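Local atomic coordinates of pseudopodium-enriched atypical kinase 1 (Homo sapiens, PDB entry 6BHC), a protein that is a pseudokinase that dimerises through its kinase fold and has an unusual catalytic cleft, probably acting in signalling more as a scaffold than as an enzyme. Residues 38-43 with 111-116; 117-122 with 150-155; 190-195 with 342-347; 199-204 with 241-246; 210-215 with 237-242. The protein carries 1 engineered substitution. One frame throughout, in Å; residues are numbered along the deposited sequence.

Contact 1 (38-43 with 111-116)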
# COMPACT_ATOMS: atom_id res chain seq x y z
N LEU A 38 0.40 14.51 3.29
CA LEU A 38 1.58 14.35 2.44
C LEU A 38 1.63 15.41 1.35
O LEU A 38 2.71 15.90 1.00
CB LEU A 38 1.60 12.95 1.83
CG LEU A 38 1.84 11.79 2.80
CD1 LEU A 38 1.82 10.47 2.05
CD2 LEU A 38 3.16 11.98 3.54
N PHE A 39 0.47 15.78 0.80
CA PHE A 39 0.43 16.80 -0.24
C PHE A 39 0.54 18.22 0.32
O PHE A 39 0.86 19.14 -0.44
CB PHE A 39 -0.85 16.68 -1.06
CG PHE A 39 -0.85 15.54 -2.04
CD1 PHE A 39 -0.25 15.67 -3.28
CD2 PHE A 39 -1.45 14.33 -1.72
CE1 PHE A 39 -0.25 14.62 -4.18
CE2 PHE A 39 -1.45 13.28 -2.61
CZ PHE A 39 -0.85 13.42 -3.84
N MET A 40 0.30 18.41 1.61
CA MET A 40 0.34 19.73 2.23
C MET A 40 1.59 19.96 3.07
O MET A 40 1.70 21.01 3.71
CB MET A 40 -0.91 19.94 3.10
CG MET A 40 -2.21 20.01 2.33
SD MET A 40 -2.33 21.49 1.30
CE MET A 40 -2.30 22.78 2.53
N ALA A 41 2.53 19.02 3.08
CA ALA A 41 3.72 19.16 3.91
C ALA A 41 4.63 20.25 3.37
O ALA A 41 4.70 20.50 2.16
CB ALA A 41 4.47 17.83 3.98
N GLY A 42 5.33 20.91 4.27
CA GLY A 42 6.26 21.97 3.93
C GLY A 42 6.18 23.10 4.93
O GLY A 42 5.19 23.29 5.64
N GLN A 43 7.27 23.87 5.01
CA GLN A 43 7.31 25.02 5.91
C GLN A 43 6.36 26.11 5.42
O GLN A 43 6.30 26.42 4.23
CB GLN A 43 8.73 25.57 6.01
CG GLN A 43 8.85 26.80 6.88
CD GLN A 43 10.27 27.33 6.96
OE1 GLN A 43 11.22 26.66 6.54
NE2 GLN A 43 10.43 28.54 7.49
N LEU A 111 -8.00 32.94 6.21
CA LEU A 111 -8.44 31.59 5.89
C LEU A 111 -7.38 30.57 6.26
O LEU A 111 -6.18 30.80 6.05
CB LEU A 111 -8.77 31.46 4.40
CG LEU A 111 -9.63 32.55 3.76
CD1 LEU A 111 -9.73 32.33 2.26
CD2 LEU A 111 -11.01 32.59 4.40
N ALA A 112 -7.81 29.45 6.83
CA ALA A 112 -6.90 28.34 7.07
C ALA A 112 -6.38 27.80 5.74
O ALA A 112 -7.05 27.91 4.70
CB ALA A 112 -7.60 27.23 7.85
N VAL A 113 -5.18 27.22 5.77
CA VAL A 113 -4.54 26.80 4.54
C VAL A 113 -5.38 25.72 3.85
O VAL A 113 -6.06 24.91 4.50
CB VAL A 113 -3.11 26.29 4.81
CG1 VAL A 113 -2.26 27.41 5.40
CG2 VAL A 113 -3.13 25.09 5.74
N HIS A 114 -5.34 25.73 2.52
CA HIS A 114 -6.08 24.76 1.73
C HIS A 114 -5.28 24.46 0.47
O HIS A 114 -4.59 25.33 -0.07
CB HIS A 114 -7.47 25.27 1.36
CG HIS A 114 -8.36 24.22 0.77
ND1 HIS A 114 -8.35 23.90 -0.57
CD2 HIS A 114 -9.28 23.41 1.34
CE1 HIS A 114 -9.23 22.95 -0.80
NE2 HIS A 114 -9.81 22.63 0.34
N PHE A 115 -5.39 23.21 0.01
CA PHE A 115 -4.60 22.74 -1.13
C PHE A 115 -4.86 23.55 -2.39
O PHE A 115 -3.95 23.72 -3.21
CB PHE A 115 -4.90 21.26 -1.36
CG PHE A 115 -4.03 20.60 -2.39
CD1 PHE A 115 -2.71 20.30 -2.11
CD2 PHE A 115 -4.54 20.25 -3.63
CE1 PHE A 115 -1.91 19.67 -3.05
CE2 PHE A 115 -3.75 19.64 -4.58
CZ PHE A 115 -2.43 19.34 -4.28
N ASN A 116 -6.07 24.08 -2.55
CA ASN A 116 -6.48 24.75 -3.78
C ASN A 116 -6.68 26.25 -3.59
O ASN A 116 -7.30 26.90 -4.43
CB ASN A 116 -7.75 24.11 -4.33
CG ASN A 116 -7.59 22.63 -4.59
OD1 ASN A 116 -8.20 21.80 -3.93
ND2 ASN A 116 -6.75 22.30 -5.57
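Phe115 meets both Phe39 and Met40, and its side chain can be followed outward from the backbone. Its CG stands anti to the backbone N (chi1 -173°), and CB already lies 3.7 Å from Met40 SD. Beyond CG, which that sulfur only skirts, CD1 of Phe115 comes within 3.6 Å of Met40 SD. The sulfur sits at the ring edge, 5.0 Å from the ring centroid of Phe115, which makes this a Met-aromatic contact. One atom further, CE1 of Phe115 packs on Phe39 CB at 3.7 Å, and the two phenyl planes are turned 79° to each other in an oblique pairing. The contact joins the C-terminal end of the long helix 16-39 to the loop that leads from helix 104-109, the apparent counterpart of the kinase helix C, toward strand 123-128. Trp409 completes the aromatic cluster, stacking on Phe39 and meeting Phe115 edge-to-face, while Arg237 adds a cation-pi contact to Phe115. Methionine suits the junction because its chain can fold: bent at chi2 and chi3, it brings Met40 CE to 4.0 Å from Val113 CG2. Met40 CE also lies 4.0 Å from the backbone C of His114.

Contact 2 (117-122 with 150-155); sequences IQQDCG and TREVPC
Three groups grip the hydroxyl of Thr150, which joins the end of strand 143-150 to loop 117-122. OG1 donates to Gln119 O at 2.9 Å, approaching that carbonyl at a C=O...donor angle of 155°; it accepts from water 1, and weakly from the backbone N of Glu152. With OG1 anti to the backbone N (chi1 176°), the hydroxyl is turned to where a threonine can serve both its own segment and the one opposite. Water 1 donates at 2.6 Å to Thr150 OG1 and also to Glu152 O, and it accepts from Gln118 NE2.

Gln119 and Glu152 face each other through solvent. Their nearest polar atoms, Gln119 NE2 and Glu152 OE2, are 3.8 Å apart, and waters bridge them. Water 2 takes the backbone N of Gln119 at 2.7 Å and donates a hydrogen bond to Glu152 OE1, while waters 3 and 4 both donate to OE2 and reach the Gln119 amide by weak bonds. A flexible acid suits this wet seam, since both its oxygens are served by water.

Further along, Cys121 lies on one face of the Arg151 guanidinium. Its CB is 3.3 Å from Arg151 NH2 and its SG stands over the group's centre, 4.1 Å above the plane. Arg151 NH1 bonds Asp45 O.

The loop 117-122 leads into strand 123-128, and segment 150-155 leaves strand 143-150, at what are probably the positions of the helix C-beta4 loop and the hinge of a kinase. Strand 237-240 lies beside Gln119 and Glu152, and strand 85-91 carries Lys89, which bonds Gln118 OE1.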
# COMPACT_ATOMS: atom_id res chain seq x y z
N ILE A 117 -6.16 26.82 -2.50
CA ILE A 117 -6.25 28.25 -2.25
C ILE A 117 -4.84 28.78 -2.04
O ILE A 117 -4.02 28.15 -1.35
CB ILE A 117 -7.15 28.57 -1.04
CG1 ILE A 117 -8.58 28.06 -1.31
CG2 ILE A 117 -7.17 30.06 -0.74
CD1 ILE A 117 -9.57 28.43 -0.24
N GLN A 118 -4.55 29.94 -2.64
CA GLN A 118 -3.18 30.45 -2.66
C GLN A 118 -2.70 30.79 -1.26
O GLN A 118 -3.41 31.44 -0.48
CB GLN A 118 -3.10 31.68 -3.56
CG GLN A 118 -1.68 32.22 -3.72
CD GLN A 118 -1.57 33.27 -4.80
OE1 GLN A 118 -2.39 34.18 -4.88
NE2 GLN A 118 -0.56 33.14 -5.65
N GLN A 119 -1.48 30.36 -0.94
CA GLN A 119 -0.80 30.70 0.29
C GLN A 119 0.34 31.67 -0.00
O GLN A 119 0.87 31.72 -1.11
CB GLN A 119 -0.24 29.45 0.98
CG GLN A 119 -1.22 28.30 1.10
CD GLN A 119 -0.55 27.02 1.58
OE1 GLN A 119 0.15 27.01 2.59
NE2 GLN A 119 -0.77 25.93 0.85
N ASP A 120 0.72 32.44 1.02
CA ASP A 120 1.84 33.35 0.91
C ASP A 120 2.67 33.28 2.18
O ASP A 120 2.16 32.94 3.25
CB ASP A 120 1.38 34.80 0.65
CG ASP A 120 0.65 35.40 1.84
OD1 ASP A 120 1.32 36.01 2.70
OD2 ASP A 120 -0.59 35.26 1.91
N CYS A 121 3.95 33.61 2.06
CA CYS A 121 4.87 33.62 3.19
C CYS A 121 5.43 35.02 3.44
O CYS A 121 6.54 35.17 3.95
CB CYS A 121 6.01 32.62 2.97
SG CYS A 121 6.99 32.87 1.47
N GLY A 122 4.66 36.05 3.09
CA GLY A 122 5.08 37.41 3.35
C GLY A 122 4.78 38.36 2.21
O GLY A 122 4.45 37.94 1.10
N THR A 150 5.41 33.68 -2.48
CA THR A 150 4.70 32.42 -2.31
C THR A 150 5.64 31.26 -2.61
O THR A 150 6.58 31.39 -3.40
CB THR A 150 3.46 32.34 -3.23
OG1 THR A 150 2.85 31.05 -3.09
CG2 THR A 150 3.85 32.56 -4.68
N ARG A 151 5.39 30.13 -1.95
CA ARG A 151 6.21 28.94 -2.13
C ARG A 151 5.69 28.02 -3.22
O ARG A 151 6.44 27.16 -3.70
CB ARG A 151 6.32 28.16 -0.81
CG ARG A 151 7.08 28.89 0.28
CD ARG A 151 7.33 28.00 1.49
NE ARG A 151 8.25 28.62 2.44
CZ ARG A 151 7.88 29.30 3.52
NH1 ARG A 151 8.79 29.83 4.32
NH2 ARG A 151 6.59 29.45 3.79
N GLU A 152 4.43 28.16 -3.63
CA GLU A 152 3.86 27.37 -4.72
C GLU A 152 4.02 28.18 -6.00
O GLU A 152 3.29 29.14 -6.25
CB GLU A 152 2.39 27.04 -4.45
CG GLU A 152 2.16 26.11 -3.26
CD GLU A 152 2.28 26.81 -1.92
OE1 GLU A 152 2.08 28.04 -1.87
OE2 GLU A 152 2.58 26.13 -0.92
N VAL A 153 4.99 27.78 -6.82
CA VAL A 153 5.34 28.53 -8.03
C VAL A 153 4.35 28.23 -9.14
O VAL A 153 4.21 27.07 -9.55
CB VAL A 153 6.78 28.21 -8.48
CG1 VAL A 153 7.08 28.88 -9.80
CG2 VAL A 153 7.77 28.64 -7.41
N PRO A 154 3.64 29.23 -9.65
CA PRO A 154 2.73 28.99 -10.78
C PRO A 154 3.49 28.94 -12.10
O PRO A 154 4.38 29.75 -12.37
CB PRO A 154 1.78 30.19 -10.73
CG PRO A 154 2.60 31.28 -10.14
CD PRO A 154 3.54 30.62 -9.15
N CYS A 155 3.12 27.97 -12.93
CA CYS A 155 3.70 27.82 -14.26
C CYS A 155 2.83 28.41 -15.36
O CYS A 155 3.36 28.77 -16.41
CB CYS A 155 3.95 26.33 -14.55
SG CYS A 155 4.87 25.47 -13.26
O HOH W 1 1.18 30.48 -4.99
O HOH W 2 -0.31 28.86 -2.85
O HOH W 3 3.03 26.88 1.48
O HOH W 4 1.34 23.51 -0.19

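Contact 3 (190-195 with 342-347); sequences GLEHLK and LISDAK
Glu192, on helix 173-194, reaches across to Ser344 and Lys347 on the first turns of helix 343-354. The pair belongs to the helical C-lobe of the kinase fold, and the short segments run nearly antiparallel, at 154°, with axes 9.8 Å apart. Each carboxylate oxygen of Glu192 has its own donor. Ser344 OG donates a hydrogen bond to OE2 at 2.9 Å, from above the carboxylate plane, whereas Lys347 NZ forms a longer salt bridge to OE1 at 3.3 Å, met nearly along its C-O axis. The lysine ammonium is shared, for it also bonds Ser189 OG one turn back on the glutamate's helix. A glutamate suits the place: extended beyond CG, it spans the gap between the helices. Lys195 uses its charge on Glu279, a salt-bridge partner on helix 277-289, and only its aliphatic part joins this contact. At the start of the second helix Asp345 OD2 accepts weakly from the backbone N of Leu342, the N-cap residue. Beneath these polar groups, Ile343 uses both of its branches: on one, CG1 packs on Leu191 CB and CD1 lies 3.9 Å from Leu191 CD1; the other, CG2, touches Lys195 CE at 3.7 Å.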
# COMPACT_ATOMS: atom_id res chain seq x y z
N GLY A 190 -11.93 24.20 -3.25
CA GLY A 190 -11.51 25.47 -2.69
C GLY A 190 -12.68 26.39 -2.39
O GLY A 190 -12.68 27.11 -1.39
N LEU A 191 -13.70 26.38 -3.26
CA LEU A 191 -14.89 27.19 -3.00
C LEU A 191 -15.67 26.65 -1.81
O LEU A 191 -16.25 27.43 -1.04
CB LEU A 191 -15.78 27.23 -4.25
CG LEU A 191 -15.21 27.98 -5.46
CD1 LEU A 191 -16.17 27.90 -6.63
CD2 LEU A 191 -14.90 29.42 -5.10
N GLU A 192 -15.70 25.33 -1.64
CA GLU A 192 -16.33 24.74 -0.46
C GLU A 192 -15.61 25.16 0.82
O GLU A 192 -16.23 25.24 1.88
CB GLU A 192 -16.36 23.22 -0.60
CG GLU A 192 -17.19 22.50 0.45
CD GLU A 192 -17.14 20.99 0.28
OE1 GLU A 192 -16.10 20.47 -0.19
OE2 GLU A 192 -18.15 20.32 0.61
N HIS A 193 -14.31 25.43 0.72
CA HIS A 193 -13.54 25.91 1.87
C HIS A 193 -13.95 27.31 2.29
O HIS A 193 -13.77 27.67 3.46
CB HIS A 193 -12.04 25.88 1.53
CG HIS A 193 -11.15 26.15 2.70
ND1 HIS A 193 -10.96 25.24 3.72
CD2 HIS A 193 -10.38 27.22 3.01
CE1 HIS A 193 -10.11 25.74 4.60
NE2 HIS A 193 -9.75 26.94 4.19
N LEU A 194 -14.51 28.11 1.37
CA LEU A 194 -14.89 29.47 1.70
C LEU A 194 -16.24 29.56 2.41
O LEU A 194 -16.50 30.57 3.07
CB LEU A 194 -14.95 30.33 0.42
CG LEU A 194 -13.72 30.37 -0.48
CD1 LEU A 194 -13.96 31.29 -1.66
CD2 LEU A 194 -12.49 30.80 0.30
N LYS A 195 -17.08 28.54 2.29
CA LYS A 195 -18.44 28.62 2.82
C LYS A 195 -18.50 28.81 4.33
O LYS A 195 -19.27 29.67 4.79
CB LYS A 195 -19.24 27.40 2.37
CG LYS A 195 -19.25 27.19 0.87
CD LYS A 195 -19.76 28.41 0.14
CE LYS A 195 -19.74 28.22 -1.36
NZ LYS A 195 -20.25 29.42 -2.09
N LEU A 342 -25.95 23.94 -4.92
CA LEU A 342 -24.84 24.32 -4.07
C LEU A 342 -23.52 23.80 -4.65
O LEU A 342 -23.49 22.86 -5.44
CB LEU A 342 -25.04 23.77 -2.65
CG LEU A 342 -26.16 24.40 -1.82
CD1 LEU A 342 -26.46 23.55 -0.60
CD2 LEU A 342 -25.78 25.81 -1.42
N ILE A 343 -22.43 24.44 -4.23
CA ILE A 343 -21.12 24.06 -4.74
C ILE A 343 -20.71 22.67 -4.26
O ILE A 343 -19.84 22.03 -4.88
CB ILE A 343 -20.06 25.11 -4.36
CG1 ILE A 343 -18.92 25.12 -5.38
CG2 ILE A 343 -19.51 24.85 -2.96
CD1 ILE A 343 -19.33 25.62 -6.75
N SER A 344 -21.32 22.17 -3.18
CA SER A 344 -21.07 20.80 -2.76
C SER A 344 -21.83 19.80 -3.62
O SER A 344 -21.39 18.65 -3.77
CB SER A 344 -21.45 20.62 -1.29
OG SER A 344 -20.62 21.40 -0.45
N ASP A 345 -22.97 20.20 -4.18
CA ASP A 345 -23.67 19.35 -5.14
C ASP A 345 -22.91 19.29 -6.45
O ASP A 345 -22.82 18.22 -7.08
CB ASP A 345 -25.09 19.87 -5.36
CG ASP A 345 -25.89 19.95 -4.07
OD1 ASP A 345 -25.69 19.08 -3.20
OD2 ASP A 345 -26.72 20.88 -3.94
N ALA A 346 -22.35 20.42 -6.89
CA ALA A 346 -21.51 20.42 -8.08
C ALA A 346 -20.30 19.51 -7.90
O ALA A 346 -19.88 18.82 -8.84
CB ALA A 346 -21.05 21.85 -8.40
N LYS A 347 -19.73 19.48 -6.69
CA LYS A 347 -18.63 18.58 -6.41
C LYS A 347 -19.06 17.13 -6.59
O LYS A 347 -18.33 16.33 -7.19
CB LYS A 347 -18.09 18.82 -5.00
CG LYS A 347 -16.86 18.00 -4.64
CD LYS A 347 -16.24 18.48 -3.35
CE LYS A 347 -14.91 17.79 -3.08
NZ LYS A 347 -14.25 18.33 -1.86

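Contact 4 (199-204 with 241-246); sequences VTHCDL and SNFSQA
His201 holds CG anti to its backbone N (chi1 -171°), and Phe243 holds CG anti to its carbonyl carbon (chi1 -72°); these settings direct the two rings toward each other, and the turn about chi2 then presents the imidazole edge to the phenyl face. The rings form a T-shaped pair with planes at 63° and centroids 4.8 Å apart, His201 CD2 standing 3.8 Å above the Phe243 ring toward its rim. NE2 of His201 donates to Ser241 O at 2.8 Å. The oxygen lies in the plane of the imidazole, although NE2 stands above the plane of the carbonyl group. On the other nitrogen, ND1 accepts from the backbone N of Asp203, so both ring nitrogens are used and the ring's rotation is fixed. An alanine in place of His201 would probably leave Ser241 O and the Asp203 N-H without these partners and open a gap against the Phe243 face.

Water 5 ties the loops further, donating to His201 O at 2.8 Å and to Asn242 O, and accepting from Gln245 N. Near it, Ala246 CA makes a CA-H...O contact with Thr200 O at 3.2 Å, an approach that a small residue permits. Asn242 has positive phi, a conformation asparagine tolerates well; its OD1 accepts from Ser244 OG and its ND2 bonds Asn208 OD1. Asp203 forms a salt bridge with Arg205.

The arrangement is that of the kinase catalytic loop beside the start of the activation segment: His201-Cys202-Asp203 corresponds to His-Arg-Asp and Asn242-Phe243-Ser244 to Asp-Phe-Gly. Contact of this histidine with this phenylalanine is typical of the regulatory spine, while asparagine in place of the usual metal-binding aspartate is consistent with a pseudokinase.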
# COMPACT_ATOMS: atom_id res chain seq x y z
N VAL A 199 -17.48 33.62 2.77
CA VAL A 199 -16.68 34.40 1.83
C VAL A 199 -17.06 33.98 0.42
O VAL A 199 -17.15 32.78 0.12
CB VAL A 199 -15.17 34.21 2.08
CG1 VAL A 199 -14.36 34.83 0.96
CG2 VAL A 199 -14.79 34.82 3.42
N THR A 200 -17.31 34.96 -0.44
CA THR A 200 -17.56 34.74 -1.86
C THR A 200 -16.43 35.38 -2.66
O THR A 200 -16.06 36.53 -2.40
CB THR A 200 -18.91 35.33 -2.29
OG1 THR A 200 -18.91 36.75 -2.05
CG2 THR A 200 -20.05 34.69 -1.51
N HIS A 201 -15.90 34.64 -3.63
CA HIS A 201 -14.76 35.13 -4.40
C HIS A 201 -15.15 36.30 -5.29
O HIS A 201 -14.46 37.33 -5.31
CB HIS A 201 -14.16 33.99 -5.22
CG HIS A 201 -12.87 34.33 -5.89
ND1 HIS A 201 -12.81 35.03 -7.08
CD2 HIS A 201 -11.59 34.07 -5.54
CE1 HIS A 201 -11.54 35.18 -7.43
NE2 HIS A 201 -10.78 34.61 -6.52
N CYS A 202 -16.25 36.16 -6.03
CA CYS A 202 -16.87 37.20 -6.85
C CYS A 202 -16.05 37.60 -8.07
O CYS A 202 -16.44 38.54 -8.78
CB CYS A 202 -17.18 38.46 -6.03
SG CYS A 202 -18.33 38.20 -4.67
N ASP A 203 -14.95 36.92 -8.36
CA ASP A 203 -14.15 37.23 -9.54
C ASP A 203 -13.50 35.96 -10.07
O ASP A 203 -12.30 35.90 -10.33
CB ASP A 203 -13.11 38.31 -9.22
CG ASP A 203 -12.50 38.92 -10.47
OD1 ASP A 203 -13.20 38.98 -11.50
OD2 ASP A 203 -11.33 39.33 -10.42
N LEU A 204 -14.31 34.91 -10.24
CA LEU A 204 -13.82 33.63 -10.72
C LEU A 204 -13.63 33.71 -12.23
O LEU A 204 -14.59 33.58 -13.00
CB LEU A 204 -14.77 32.51 -10.34
CG LEU A 204 -14.85 32.19 -8.84
CD1 LEU A 204 -15.89 31.12 -8.56
CD2 LEU A 204 -13.49 31.77 -8.32
N SER A 241 -6.80 32.19 -6.78
CA SER A 241 -6.08 33.38 -6.37
C SER A 241 -6.93 34.61 -6.69
O SER A 241 -8.06 34.50 -7.18
CB SER A 241 -4.72 33.47 -7.05
OG SER A 241 -4.86 33.72 -8.44
N ASN A 242 -6.35 35.78 -6.41
CA ASN A 242 -6.97 37.07 -6.67
C ASN A 242 -8.28 37.24 -5.90
O ASN A 242 -9.37 37.05 -6.45
CB ASN A 242 -7.21 37.27 -8.17
CG ASN A 242 -7.61 38.69 -8.50
OD1 ASN A 242 -7.57 39.57 -7.64
ND2 ASN A 242 -7.98 38.93 -9.75
N PHE A 243 -8.17 37.60 -4.62
CA PHE A 243 -9.32 37.87 -3.77
C PHE A 243 -9.60 39.37 -3.64
O PHE A 243 -10.04 39.82 -2.58
CB PHE A 243 -9.12 37.24 -2.40
CG PHE A 243 -9.22 35.74 -2.40
CD1 PHE A 243 -8.18 34.96 -2.88
CD2 PHE A 243 -10.36 35.11 -1.93
CE1 PHE A 243 -8.27 33.58 -2.88
CE2 PHE A 243 -10.46 33.73 -1.94
CZ PHE A 243 -9.42 32.97 -2.41
N SER A 244 -9.35 40.14 -4.70
CA SER A 244 -9.55 41.58 -4.63
C SER A 244 -11.03 41.95 -4.58
O SER A 244 -11.38 43.00 -4.02
CB SER A 244 -8.89 42.26 -5.83
OG SER A 244 -7.53 41.88 -5.95
N GLN A 245 -11.90 41.12 -5.14
CA GLN A 245 -13.33 41.38 -5.16
C GLN A 245 -14.08 40.56 -4.12
O GLN A 245 -15.32 40.53 -4.14
CB GLN A 245 -13.91 41.08 -6.55
CG GLN A 245 -13.12 41.68 -7.71
CD GLN A 245 -13.43 43.15 -7.92
OE1 GLN A 245 -12.83 44.02 -7.28
NE2 GLN A 245 -14.36 43.43 -8.83
N ALA A 246 -13.37 39.89 -3.21
CA ALA A 246 -14.00 38.97 -2.29
C ALA A 246 -14.88 39.71 -1.28
O ALA A 246 -14.51 40.77 -0.77
CB ALA A 246 -12.95 38.14 -1.56
O HOH W 5 -11.88 38.38 -5.83

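Contact 5 (210-215 with 237-242); sequences LLVHYQ and RLIVSN
In the antiparallel strand pair of the C-lobe that corresponds to beta7 and beta8 of a kinase, Leu210 and Ile239 form a hydrogen-bonded pair. Leu210 N donates a hydrogen bond to Ile239 O at 2.9 Å, and Ile239 N answers to Leu210 O at 2.8 Å. Val212 and Arg237 repeat the pattern, with Val212 N bonded to Arg237 O at 2.9 Å; Leu211 and Leu238 between them are a non-hydrogen-bonded pair. Beta-branched Val212 and Ile239 suit the extended backbone and share a face with Leu210: Val212 CG2 touches Ile239 CD1 at 3.7 Å. The same methyl lies 3.5 Å from Arg237 CD, because CG of Arg237 is anti to the backbone N (chi1 171°) and the chain runs extended from there to NE, which bonds Phe115 O. By its place after Asn208, Leu210 matches the beta7 leucine that, in active kinases, lies under the adenine as part of the catalytic spine. Its CG and CD1 both come to 3.8 Å from Ser241 OG, whose polar partner is Asn208 O. An alanine in place of Leu210 would keep the backbone pairing but would probably open a gap beside Ser241. On the opposite face, Leu211 and Leu238 both pack on Leu183 of helix 173-194.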
# COMPACT_ATOMS: atom_id res chain seq x y z
N LEU A 210 -4.59 29.40 -11.01
CA LEU A 210 -3.21 29.07 -11.31
C LEU A 210 -3.00 27.56 -11.30
O LEU A 210 -3.67 26.82 -10.57
CB LEU A 210 -2.27 29.72 -10.29
CG LEU A 210 -2.54 31.19 -9.98
CD1 LEU A 210 -1.64 31.68 -8.85
CD2 LEU A 210 -2.36 32.04 -11.22
N LEU A 211 -2.05 27.10 -12.11
CA LEU A 211 -1.68 25.69 -12.20
C LEU A 211 -0.23 25.53 -11.75
O LEU A 211 0.67 26.14 -12.34
CB LEU A 211 -1.86 25.17 -13.63
CG LEU A 211 -3.30 25.12 -14.13
CD1 LEU A 211 -3.35 24.71 -15.59
CD2 LEU A 211 -4.11 24.16 -13.27
N VAL A 212 -0.03 24.72 -10.72
CA VAL A 212 1.30 24.48 -10.16
C VAL A 212 1.54 22.97 -10.10
O VAL A 212 0.63 22.16 -10.33
CB VAL A 212 1.46 25.10 -8.75
CG1 VAL A 212 1.04 26.56 -8.76
CG2 VAL A 212 0.67 24.32 -7.73
N HIS A 213 2.77 22.60 -9.78
CA HIS A 213 3.15 21.21 -9.65
C HIS A 213 2.93 20.72 -8.22
O HIS A 213 2.62 21.49 -7.30
CB HIS A 213 4.61 21.00 -10.05
CG HIS A 213 4.85 21.06 -11.52
ND1 HIS A 213 5.32 22.18 -12.16
CD2 HIS A 213 4.67 20.12 -12.49
CE1 HIS A 213 5.42 21.94 -13.46
NE2 HIS A 213 5.04 20.70 -13.68
N TYR A 214 3.08 19.41 -8.03
CA TYR A 214 2.98 18.81 -6.71
C TYR A 214 3.95 17.64 -6.63
O TYR A 214 4.10 16.89 -7.59
CB TYR A 214 1.55 18.35 -6.41
CG TYR A 214 1.06 17.20 -7.27
CD1 TYR A 214 0.45 17.43 -8.50
CD2 TYR A 214 1.21 15.89 -6.86
CE1 TYR A 214 -0.00 16.38 -9.28
CE2 TYR A 214 0.77 14.83 -7.63
CZ TYR A 214 0.16 15.09 -8.84
OH TYR A 214 -0.28 14.04 -9.61
N GLN A 215 4.61 17.51 -5.48
CA GLN A 215 5.56 16.43 -5.26
C GLN A 215 4.84 15.16 -4.81
O GLN A 215 4.63 14.24 -5.60
CB GLN A 215 6.62 16.83 -4.24
CG GLN A 215 7.60 17.88 -4.73
CD GLN A 215 8.63 18.25 -3.68
OE1 GLN A 215 8.42 18.06 -2.48
NE2 GLN A 215 9.76 18.78 -4.13
N ARG A 237 -2.13 20.88 -10.24
CA ARG A 237 -2.70 21.38 -9.00
C ARG A 237 -3.27 22.77 -9.23
O ARG A 237 -2.52 23.71 -9.54
CB ARG A 237 -1.65 21.40 -7.88
CG ARG A 237 -2.11 22.11 -6.62
CD ARG A 237 -1.01 22.13 -5.57
NE ARG A 237 -1.40 22.88 -4.38
CZ ARG A 237 -0.62 23.05 -3.32
NH1 ARG A 237 0.59 22.50 -3.29
NH2 ARG A 237 -1.05 23.75 -2.28
N LEU A 238 -4.58 22.91 -9.07
CA LEU A 238 -5.25 24.19 -9.27
C LEU A 238 -5.23 25.00 -7.99
O LEU A 238 -5.41 24.46 -6.89
CB LEU A 238 -6.70 23.97 -9.74
CG LEU A 238 -7.55 25.21 -10.04
CD1 LEU A 238 -8.44 24.98 -11.26
CD2 LEU A 238 -8.40 25.60 -8.84
N ILE A 239 -5.01 26.30 -8.13
CA ILE A 239 -4.91 27.21 -6.99
C ILE A 239 -5.74 28.45 -7.29
O ILE A 239 -5.50 29.14 -8.28
CB ILE A 239 -3.44 27.59 -6.70
CG1 ILE A 239 -2.72 26.40 -6.06
CG2 ILE A 239 -3.38 28.81 -5.81
CD1 ILE A 239 -1.30 26.71 -5.62
N VAL A 240 -6.73 28.72 -6.43
CA VAL A 240 -7.57 29.90 -6.58
C VAL A 240 -6.84 31.10 -6.01
O VAL A 240 -6.32 31.06 -4.89
CB VAL A 240 -8.92 29.69 -5.87
CG1 VAL A 240 -9.85 30.87 -6.13
CG2 VAL A 240 -9.57 28.39 -6.32
N SER A 241 -6.80 32.19 -6.78
CA SER A 241 -6.08 33.38 -6.37
C SER A 241 -6.93 34.61 -6.69
O SER A 241 -8.06 34.50 -7.18
CB SER A 241 -4.72 33.47 -7.05
OG SER A 241 -4.86 33.72 -8.44
N ASN A 242 -6.35 35.78 -6.41
CA ASN A 242 -6.97 37.07 -6.67
C ASN A 242 -8.28 37.24 -5.90
O ASN A 242 -9.37 37.05 -6.45
CB ASN A 242 -7.21 37.27 -8.17
CG ASN A 242 -7.61 38.69 -8.50
OD1 ASN A 242 -7.57 39.57 -7.64
ND2 ASN A 242 -7.98 38.93 -9.75

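Overall arrangement
Contacts 1 and 2 come first along the chain, one after the other; contact 3 then closes a long loop within which contacts 4 and 5 are nested. The loop from 111 to 122 runs through contacts 1 and 2 and pairs with strand 237-240 of contact 5 through Asn116 and Gln118, so the centres of contacts 2 and 5 are only about 8 Å apart. Contacts 4 and 5 share Ser241 and Asn242, which carry the strand into the motif replacing Asp-Phe-Gly. Contact 3, about 22 Å from contact 2 between centres, lies among the C-lobe helices. Together they link the N-terminal helix, the hinge region and the cleft of this pseudokinase.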